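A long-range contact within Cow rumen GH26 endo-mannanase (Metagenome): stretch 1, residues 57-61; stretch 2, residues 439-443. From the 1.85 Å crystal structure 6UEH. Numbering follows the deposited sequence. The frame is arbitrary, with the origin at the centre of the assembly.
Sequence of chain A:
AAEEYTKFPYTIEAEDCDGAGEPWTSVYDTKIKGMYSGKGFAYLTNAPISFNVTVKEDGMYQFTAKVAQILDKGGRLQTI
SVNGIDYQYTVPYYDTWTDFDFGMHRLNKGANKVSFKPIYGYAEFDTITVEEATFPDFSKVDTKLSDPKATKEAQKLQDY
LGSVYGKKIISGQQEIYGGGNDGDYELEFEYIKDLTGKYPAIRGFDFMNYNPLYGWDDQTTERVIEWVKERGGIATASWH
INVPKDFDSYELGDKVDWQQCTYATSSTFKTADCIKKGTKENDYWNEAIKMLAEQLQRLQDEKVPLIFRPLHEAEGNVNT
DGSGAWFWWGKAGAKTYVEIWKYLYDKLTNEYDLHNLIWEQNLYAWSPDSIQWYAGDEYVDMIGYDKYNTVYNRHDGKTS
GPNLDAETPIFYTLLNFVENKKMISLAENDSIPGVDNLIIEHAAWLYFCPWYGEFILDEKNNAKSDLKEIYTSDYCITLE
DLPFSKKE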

# COMPACT_ATOMS: atom_id res chain seq x y z
N GLU A 57 -18.54 -21.71 5.40
CA GLU A 57 -18.51 -20.26 5.57
C GLU A 57 -17.40 -19.63 4.72
O GLU A 57 -16.48 -20.32 4.29
CB GLU A 57 -18.30 -19.89 7.04
CG GLU A 57 -19.34 -20.44 8.01
CD GLU A 57 -20.67 -19.72 7.93
OE1 GLU A 57 -21.61 -20.12 8.66
OE2 GLU A 57 -20.79 -18.75 7.15
N ASP A 58 -17.51 -18.33 4.50
CA ASP A 58 -16.44 -17.56 3.87
C ASP A 58 -15.15 -17.74 4.67
O ASP A 58 -15.17 -17.72 5.90
CB ASP A 58 -16.79 -16.08 3.78
CG ASP A 58 -17.92 -15.80 2.81
OD1 ASP A 58 -18.57 -16.75 2.33
OD2 ASP A 58 -18.16 -14.60 2.52
N GLY A 59 -14.03 -17.91 3.98
CA GLY A 59 -12.75 -18.08 4.64
C GLY A 59 -11.58 -18.01 3.67
O GLY A 59 -11.77 -18.02 2.46
N MET A 60 -10.37 -17.95 4.22
CA MET A 60 -9.16 -17.87 3.40
C MET A 60 -8.47 -19.23 3.34
O MET A 60 -8.38 -19.94 4.34
CB MET A 60 -8.21 -16.82 3.95
CG MET A 60 -8.77 -15.40 3.92
SD MET A 60 -9.10 -14.83 2.24
CE MET A 60 -7.44 -14.59 1.62
N TYR A 61 -7.98 -19.58 2.15
CA TYR A 61 -7.38 -20.89 1.93
C TYR A 61 -6.08 -20.80 1.13
O TYR A 61 -5.96 -19.99 0.21
CB TYR A 61 -8.38 -21.81 1.24
CG TYR A 61 -9.52 -22.22 2.15
CD1 TYR A 61 -10.64 -21.42 2.31
CD2 TYR A 61 -9.46 -23.41 2.86
CE1 TYR A 61 -11.67 -21.79 3.15
CE2 TYR A 61 -10.48 -23.79 3.71
CZ TYR A 61 -11.59 -22.98 3.85
OH TYR A 61 -12.61 -23.36 4.69
N ILE A 439 -11.84 -8.11 7.42
CA ILE A 439 -11.77 -9.11 8.48
C ILE A 439 -11.68 -10.53 7.91
O ILE A 439 -10.81 -11.31 8.29
CB ILE A 439 -12.98 -9.01 9.42
CG1 ILE A 439 -12.98 -7.65 10.13
CG2 ILE A 439 -12.96 -10.15 10.44
CD1 ILE A 439 -14.24 -7.36 10.92
N ILE A 440 -12.58 -10.85 6.99
CA ILE A 440 -12.63 -12.18 6.40
C ILE A 440 -11.35 -12.51 5.63
O ILE A 440 -10.83 -13.62 5.72
CB ILE A 440 -13.85 -12.32 5.45
CG1 ILE A 440 -15.15 -12.21 6.25
CG2 ILE A 440 -13.80 -13.65 4.70
CD1 ILE A 440 -16.39 -12.11 5.39
N GLU A 441 -10.83 -11.54 4.89
CA GLU A 441 -9.69 -11.80 4.02
C GLU A 441 -8.35 -11.52 4.71
O GLU A 441 -7.29 -11.73 4.12
CB GLU A 441 -9.81 -10.98 2.74
CG GLU A 441 -11.06 -11.29 1.94
CD GLU A 441 -11.12 -10.57 0.62
OE1 GLU A 441 -10.06 -10.13 0.12
OE2 GLU A 441 -12.24 -10.44 0.06
N HIS A 442 -8.42 -11.06 5.96
CA HIS A 442 -7.22 -10.74 6.74
C HIS A 442 -6.34 -9.72 6.03
O HIS A 442 -5.11 -9.82 6.06
CB HIS A 442 -6.42 -12.00 7.06
CG HIS A 442 -7.13 -12.95 7.97
ND1 HIS A 442 -6.65 -13.27 9.23
CD2 HIS A 442 -8.28 -13.65 7.82
CE1 HIS A 442 -7.48 -14.12 9.81
NE2 HIS A 442 -8.48 -14.36 8.98
N ALA A 443 -6.97 -8.74 5.39
CA ALA A 443 -6.25 -7.63 4.79
C ALA A 443 -5.88 -6.65 5.90
O ALA A 443 -6.63 -5.73 6.21
CB ALA A 443 -7.09 -6.95 3.72

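This is a small packing contact; the touching residues are at least 380 apart in sequence. The start of a strand, Gly59 to Tyr61, and the loop before it lie against the last part of a helix. Together the two sides bury 218 Å². No hydrogen bond or salt bridge crosses between them, so the contact rests on van der Waals packing.

Met60 makes most of the packing on the strand side. Its CA-to-CB bond points toward the helix, and all three of its chi angles are in the m well. It is buried in the assembly and gives up more area to this contact than any other residue, 69 Å². Ile440 is the main partner on the helix side, with 62 Å² covered. Its CA-to-CB bond points sideways, but the end of the side chain comes nearer to the other stretch.

Some of the contacts set a side chain against backbone. The side chain of Met60 packs against the backbone at Ile440 and Glu441. CG of Met60 is 3.3 Å from O of Ile440. This is a close carbon-to-oxygen approach. SD of Met60 lies 3.6 Å from CA of Glu441. Gly59 comes close through its backbone: CG2 of Ile440 is 4.3 Å from N of Gly59. The methyl group therefore packs just where the strand begins. CA of Gly59 lies 6.2 Å from CA of Ile440, and CA of Met60 lies 6.1 Å from CA of Glu441. A CB on Gly59 would point away from the helix and would be crowded by CE1 of Tyr61, at 3.4 Å from the ideal CB position.

Other contacts join side chain to side chain. Asp58 also directs its CA-to-CB bond toward the helix. The closest approach is CB of Asp58 to CG2 of Ile440, 4.0 Å; OD2 of Asp58 also lies 4.2 Å from CD1 of Ile440. The carboxylate oxygens of Asp58 are hydrogen-bonded elsewhere in the structure. SD of Met60 is 3.9 Å from CB of Glu441, so the thioether meets the base of the glutamate side chain. A lesser contact involves the ring of His442. CG of Met60 is 4.3 Å from CD2 of His442 and approaches the ring obliquely. Only 8 Å² of His442 is covered.

The backbone at His442 turns the chain out of the helix. It has positive phi, 56°, and forms part of a Schellman motif. Within the stretch, N of His442 donates a weak hydrogen bond to O of Ile439, at 3.3 Å. Glu57, Tyr61, Ile439 and Ala443 make no contact across the two stretches.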